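Local coordinates for protein B-agarase (Saccharophagus degradans, PDB 4BQ2) that hydrolyses beta-1,4-galactosidic linkages in agarose as a family 50 glycoside hydrolase, acting as an exo-beta-agarase, at residues Ala227-Glu232 / Glu384-Glu389; Val404-Asn409 / Val723-Tyr728. All coordinates share one frame; numbering follows the deposited sequence.

In the fold
Contact 1 closes first along the chain, joining helix 222-235 to helix 378-387; contact 2 follows, bringing helix 394-410, the next helix after 378-387, against the loop that precedes helix 729-739. Their centres lie about 12 Å apart, on the same side of the chain's centre. Two salt bridges fuse them into one polar network: Glu232 OE2 to Arg406 NE at 2.8 Å, and Lys386 NZ to Asp725 OD2 at 3.1 Å. Two neighbouring helices, 378-387 and 394-410, are thereby tied to helix 222-235 far upstream and to the loop before helix 729-739 far downstream, so that acids and bases join three helices and a loop, with contact 2 the more deeply buried.

Contact 1: Ala227-Glu232 / Glu384-Glu389; sequences AARDVE and ERKYGE
Helix 222-235 packs against the C-terminal end of helix 378-387, where Arg229 hydrogen-bonds to the backbone carbonyl of Lys386 in the last turn. Arg229 NH1 donates to Lys386 O at 2.8 Å, nearly straight at 163°, and the oxygen lies close to the guanidinium plane. Because CG is anti to the backbone N (chi1 178°) and the chain bends at chi3 (63°), the guanidinium reaches this carbonyl while also turning back to its own helix: NE and NH2 both hold Asp230 OD1 from the same face of the carboxylate, NH2 in a salt bridge. Held on two edges, the flat group has little freedom to rotate. The aliphatic parts of Arg229 and Lys386 run past each other in opposite directions, CB of Arg229 resting 3.8 Å from CE of Lys386, and CG of Arg229 approaches CE1 of Tyr387 obliquely at 4.0 Å. Beyond the arginine the interface is polar. The ammonium of Lys386 forms a salt bridge with Asp725, while Glu232 is paired with Arg406. Glu232 OE1 and Lys386 NZ, 4.2 Å apart and beyond a salt bridge, are bridged by a water. That water donates to Glu232 OE1, accepts from Lys386 NZ at 2.7 Å, and is hydrogen-bonded to Tyr387 OH at 2.9 Å.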
loop_
_atom_site.group_PDB
_atom_site.type_symbol
_atom_site.label_atom_id
_atom_site.label_comp_id
_atom_site.label_asym_id
_atom_site.label_seq_id
_atom_site.Cartn_x
_atom_site.Cartn_y
_atom_site.Cartn_z
ATOM N N ALA A 227 21.525 -24.562 -2.403
ATOM C CA ALA A 227 20.888 -25.551 -1.559
ATOM C C ALA A 227 19.406 -25.260 -1.380
ATOM O O ALA A 227 18.602 -26.186 -1.464
ATOM C CB ALA A 227 21.566 -25.630 -0.201
ATOM N N ALA A 228 19.052 -23.996 -1.117
ATOM C CA ALA A 228 17.626 -23.593 -0.958
ATOM C C ALA A 228 16.874 -23.764 -2.264
ATOM O O ALA A 228 15.743 -24.264 -2.264
ATOM C CB ALA A 228 17.497 -22.154 -0.458
ATOM N N ARG A 229 17.503 -23.334 -3.357
ATOM C CA ARG A 229 17.033 -23.595 -4.707
ATOM C C ARG A 229 16.733 -25.093 -4.948
ATOM O O ARG A 229 15.615 -25.466 -5.374
ATOM C CB ARG A 229 18.076 -23.134 -5.731
ATOM C CG ARG A 229 17.682 -23.407 -7.181
ATOM C CD ARG A 229 18.884 -23.416 -8.120
ATOM N NE ARG A 229 19.825 -24.495 -7.798
ATOM C CZ ARG A 229 21.080 -24.596 -8.249
ATOM N NH1 ARG A 229 21.596 -23.680 -9.044
ATOM N NH2 ARG A 229 21.829 -25.639 -7.892
ATOM N N ASP A 230 17.735 -25.948 -4.717
ATOM C CA ASP A 230 17.570 -27.402 -5.014
ATOM C C ASP A 230 16.432 -28.039 -4.256
ATOM O O ASP A 230 15.751 -28.893 -4.793
ATOM C CB ASP A 230 18.843 -28.209 -4.728
ATOM C CG ASP A 230 19.987 -27.869 -5.659
ATOM O OD1 ASP A 230 19.753 -27.387 -6.794
ATOM O OD2 ASP A 230 21.143 -28.098 -5.243
ATOM N N VAL A 231 16.253 -27.652 -3.002
ATOM C CA VAL A 231 15.218 -28.191 -2.122
ATOM C C VAL A 231 13.839 -27.816 -2.667
ATOM O O VAL A 231 12.937 -28.650 -2.766
ATOM C CB VAL A 231 15.413 -27.660 -0.670
ATOM C CG1 VAL A 231 14.168 -27.836 0.176
ATOM C CG2 VAL A 231 16.585 -28.380 0.010
ATOM N N GLU A 232 13.697 -26.554 -3.065
ATOM C CA GLU A 232 12.418 -26.090 -3.573
ATOM C C GLU A 232 12.100 -26.729 -4.934
ATOM O O GLU A 232 10.998 -27.244 -5.141
ATOM C CB GLU A 232 12.404 -24.550 -3.651
ATOM C CG GLU A 232 11.032 -24.067 -4.071
ATOM C CD GLU A 232 10.918 -22.575 -4.326
ATOM O OE1 GLU A 232 11.940 -21.859 -4.420
ATOM O OE2 GLU A 232 9.760 -22.140 -4.429
ATOM N N GLU A 384 19.944 -14.478 -11.329
ATOM C CA GLU A 384 21.075 -14.953 -12.136
ATOM C C GLU A 384 21.967 -15.869 -11.305
ATOM O O GLU A 384 22.385 -16.956 -11.778
ATOM C CB GLU A 384 21.888 -13.814 -12.745
ATOM C CG GLU A 384 22.918 -14.333 -13.754
ATOM C CD GLU A 384 23.662 -13.227 -14.469
ATOM O OE1 GLU A 384 23.165 -12.091 -14.548
ATOM O OE2 GLU A 384 24.769 -13.506 -14.955
ATOM N N ARG A 385 22.221 -15.483 -10.053
ATOM C CA ARG A 385 23.035 -16.334 -9.176
ATOM C C ARG A 385 22.436 -17.711 -9.014
ATOM O O ARG A 385 23.169 -18.703 -9.035
ATOM C CB ARG A 385 23.193 -15.724 -7.780
ATOM C CG ARG A 385 24.138 -14.517 -7.733
ATOM C CD ARG A 385 24.246 -14.050 -6.277
ATOM N NE ARG A 385 25.305 -13.065 -6.074
ATOM C CZ ARG A 385 25.137 -11.791 -5.718
ATOM N NH1 ARG A 385 23.931 -11.278 -5.529
ATOM N NH2 ARG A 385 26.203 -11.008 -5.550
ATOM N N LYS A 386 21.116 -17.790 -8.832
ATOM C CA LYS A 386 20.435 -19.091 -8.621
ATOM C C LYS A 386 20.330 -19.973 -9.843
ATOM O O LYS A 386 20.525 -21.201 -9.748
ATOM C CB LYS A 386 18.999 -18.903 -8.112
ATOM C CG LYS A 386 18.869 -18.641 -6.625
ATOM C CD LYS A 386 17.408 -18.429 -6.192
ATOM C CE LYS A 386 16.563 -19.684 -6.331
ATOM N NZ LYS A 386 15.287 -19.596 -5.541
ATOM N N TYR A 387 19.977 -19.361 -10.972
ATOM C CA TYR A 387 19.587 -20.139 -12.140
ATOM C C TYR A 387 20.613 -20.130 -13.237
ATOM O O TYR A 387 20.515 -20.934 -14.171
ATOM C CB TYR A 387 18.207 -19.692 -12.679
ATOM C CG TYR A 387 17.087 -19.849 -11.661
ATOM C CD1 TYR A 387 16.906 -21.041 -10.975
ATOM C CD2 TYR A 387 16.198 -18.810 -11.406
ATOM C CE1 TYR A 387 15.881 -21.199 -10.037
ATOM C CE2 TYR A 387 15.172 -18.949 -10.462
ATOM C CZ TYR A 387 15.020 -20.167 -9.798
ATOM O OH TYR A 387 14.015 -20.334 -8.898
ATOM N N GLY A 388 21.595 -19.230 -13.111
ATOM C CA GLY A 388 22.673 -19.084 -14.077
ATOM C C GLY A 388 22.124 -18.767 -15.457
ATOM O O GLY A 388 20.973 -18.319 -15.590
ATOM N N GLU A 389 22.937 -19.031 -16.485
ATOM C CA GLU A 389 22.526 -18.838 -17.884
ATOM C C GLU A 389 22.724 -20.049 -18.810
ATOM O O GLU A 389 23.850 -20.524 -18.989
ATOM C CB GLU A 389 23.234 -17.630 -18.467
ATOM C CG GLU A 389 22.800 -16.339 -17.826
ATOM C CD GLU A 389 23.287 -15.150 -18.602
ATOM O OE1 GLU A 389 24.500 -15.100 -18.878
ATOM O OE2 GLU A 389 22.472 -14.280 -18.962
HETATM O O HOH W 1 13.976 -21.827 -6.355
#

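Contact 2: Val404-Asn409 / Val723-Tyr728; sequences VDRMLN and VTDTPY
Arg406, reaching out from helix 394-410, meets Asp725 and Pro727 in the loop that leads into helix 729-739. The charged interaction is a salt bridge: Arg406 NH1 donates to Asp725 OD1 at 2.9 Å, almost straight at 175°. The oxygen lies in the guanidinium plane and is met on its syn side but from somewhat out of the carboxylate plane, the two planes being turned 59° apart. A second hydrogen bond reaches the backbone of the same residue, from Arg406 NH2 to Asp725 O, also 2.9 Å; this one is more bent, and the donor is tilted out of the carbonyl plane. The two terminal nitrogens thus take hold of one residue end-on, through its side chain and its main chain. Van der Waals packing comes from Pro727, whose ring crosses the arginine at about a right angle, with CD 3.7 Å and CG 3.8 Å from Arg406 NH2. Arg406 spans the gap because its chain is extended from CG to NE (chi2 163°). Partners beyond the two segments extend the polar network: Glu232 forms a salt bridge with Arg406 NE, Tyr701 OH is hydrogen-bonded to NH1, and Lys386 pairs with Asp725 OD2. Glu232 at NE and Asp725 at NH1 probably offset the positive charge of the buried guanidinium; Arg406 and Lys386 together probably hold the Asp725 carboxylate, while the NH2 bond ties down the loop backbone just ahead of helix 729-739.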
loop_
_atom_site.group_PDB
_atom_site.type_symbol
_atom_site.label_atom_id
_atom_site.label_comp_id
_atom_site.label_asym_id
_atom_site.label_seq_id
_atom_site.Cartn_x
_atom_site.Cartn_y
_atom_site.Cartn_z
ATOM N N VAL A 404 5.173 -19.607 -11.963
ATOM C CA VAL A 404 3.902 -20.297 -12.270
ATOM C C VAL A 404 3.814 -21.627 -11.481
ATOM O O VAL A 404 2.788 -21.928 -10.853
ATOM C CB VAL A 404 3.712 -20.536 -13.810
ATOM C CG1 VAL A 404 2.475 -21.353 -14.092
ATOM C CG2 VAL A 404 3.589 -19.216 -14.543
ATOM N N ASP A 405 4.904 -22.392 -11.453
ATOM C CA ASP A 405 4.907 -23.667 -10.698
ATOM C C ASP A 405 4.628 -23.425 -9.209
ATOM O O ASP A 405 3.915 -24.202 -8.589
ATOM C CB ASP A 405 6.248 -24.403 -10.849
ATOM C CG ASP A 405 6.405 -25.082 -12.225
ATOM O OD1 ASP A 405 5.424 -25.119 -13.047
ATOM O OD2 ASP A 405 7.512 -25.586 -12.489
ATOM N N ARG A 406 5.218 -22.363 -8.642
ATOM C CA ARG A 406 4.946 -22.008 -7.237
ATOM C C ARG A 406 3.468 -21.683 -7.079
ATOM O O ARG A 406 2.827 -22.197 -6.192
ATOM C CB ARG A 406 5.727 -20.763 -6.821
ATOM C CG ARG A 406 7.215 -21.016 -6.609
ATOM C CD ARG A 406 7.984 -19.708 -6.604
ATOM N NE ARG A 406 9.282 -19.860 -5.922
ATOM C CZ ARG A 406 10.231 -18.936 -5.897
ATOM N NH1 ARG A 406 10.059 -17.734 -6.494
ATOM N NH2 ARG A 406 11.364 -19.221 -5.265
ATOM N N MET A 407 2.954 -20.772 -7.900
ATOM C CA MET A 407 1.544 -20.330 -7.737
ATOM C C MET A 407 0.596 -21.521 -7.721
ATOM O O MET A 407 -0.279 -21.627 -6.847
ATOM C CB MET A 407 1.146 -19.342 -8.834
ATOM C CG MET A 407 1.951 -18.039 -8.800
ATOM S SD MET A 407 2.039 -17.264 -7.172
ATOM C CE MET A 407 3.717 -16.612 -7.185
ATOM N N LEU A 408 0.783 -22.422 -8.684
ATOM C CA LEU A 408 0.000 -23.672 -8.756
ATOM C C LEU A 408 0.200 -24.591 -7.548
ATOM O O LEU A 408 -0.774 -25.145 -7.000
ATOM C CB LEU A 408 0.280 -24.424 -10.074
ATOM C CG LEU A 408 -0.127 -23.673 -11.334
ATOM C CD1 LEU A 408 0.356 -24.456 -12.541
ATOM C CD2 LEU A 408 -1.643 -23.479 -11.360
ATOM N N ASN A 409 1.438 -24.761 -7.105
ATOM C CA ASN A 409 1.663 -25.553 -5.888
ATOM C C ASN A 409 1.010 -24.915 -4.665
ATOM O O ASN A 409 0.438 -25.601 -3.800
ATOM C CB ASN A 409 3.178 -25.790 -5.636
ATOM C CG ASN A 409 3.434 -26.627 -4.377
ATOM O OD1 ASN A 409 3.661 -26.090 -3.295
ATOM N ND2 ASN A 409 3.324 -27.952 -4.508
ATOM N N VAL A 723 14.614 -11.179 -0.783
ATOM C CA VAL A 723 15.495 -10.620 -1.832
ATOM C C VAL A 723 16.334 -11.699 -2.540
ATOM O O VAL A 723 16.798 -11.494 -3.668
ATOM C CB VAL A 723 16.394 -9.490 -1.256
ATOM C CG1 VAL A 723 17.411 -10.078 -0.301
ATOM C CG2 VAL A 723 17.076 -8.677 -2.355
ATOM N N THR A 724 16.534 -12.843 -1.886
ATOM C CA THR A 724 17.261 -13.966 -2.481
ATOM C C THR A 724 16.367 -14.928 -3.293
ATOM O O THR A 724 16.825 -16.023 -3.730
ATOM C CB THR A 724 18.025 -14.762 -1.409
ATOM O OG1 THR A 724 17.100 -15.487 -0.604
ATOM C CG2 THR A 724 18.848 -13.825 -0.516
ATOM N N ASP A 725 15.099 -14.529 -3.470
ATOM C CA ASP A 725 14.087 -15.368 -4.143
ATOM C C ASP A 725 13.774 -16.636 -3.343
ATOM O O ASP A 725 13.480 -17.690 -3.907
ATOM C CB ASP A 725 14.528 -15.703 -5.572
ATOM C CG ASP A 725 13.434 -16.346 -6.373
ATOM O OD1 ASP A 725 12.268 -15.861 -6.317
ATOM O OD2 ASP A 725 13.762 -17.352 -7.045
ATOM N N THR A 726 13.872 -16.546 -2.022
ATOM C CA THR A 726 13.568 -17.708 -1.170
ATOM C C THR A 726 12.207 -17.497 -0.534
ATOM O O THR A 726 11.986 -16.466 0.112
ATOM C CB THR A 726 14.625 -17.911 -0.047
ATOM O OG1 THR A 726 15.916 -18.085 -0.658
ATOM C CG2 THR A 726 14.324 -19.175 0.790
ATOM N N PRO A 727 11.312 -18.484 -0.671
ATOM C CA PRO A 727 9.969 -18.289 -0.120
ATOM C C PRO A 727 9.970 -18.222 1.395
ATOM O O PRO A 727 10.725 -18.942 2.035
ATOM C CB PRO A 727 9.243 -19.554 -0.531
ATOM C CG PRO A 727 9.914 -19.935 -1.822
ATOM C CD PRO A 727 11.376 -19.669 -1.542
ATOM N N TYR A 728 9.108 -17.371 1.958
ATOM C CA TYR A 728 8.778 -17.494 3.377
ATOM C C TYR A 728 7.850 -18.665 3.494
ATOM O O TYR A 728 6.696 -18.570 3.067
ATOM C CB TYR A 728 8.048 -16.252 3.853
ATOM C CG TYR A 728 8.909 -15.014 3.846
ATOM C CD1 TYR A 728 9.779 -14.761 4.915
ATOM C CD2 TYR A 728 8.888 -14.118 2.774
ATOM C CE1 TYR A 728 10.568 -13.613 4.932
ATOM C CE2 TYR A 728 9.689 -12.968 2.779
ATOM C CZ TYR A 728 10.526 -12.733 3.873
ATOM O OH TYR A 728 11.332 -11.627 3.939
#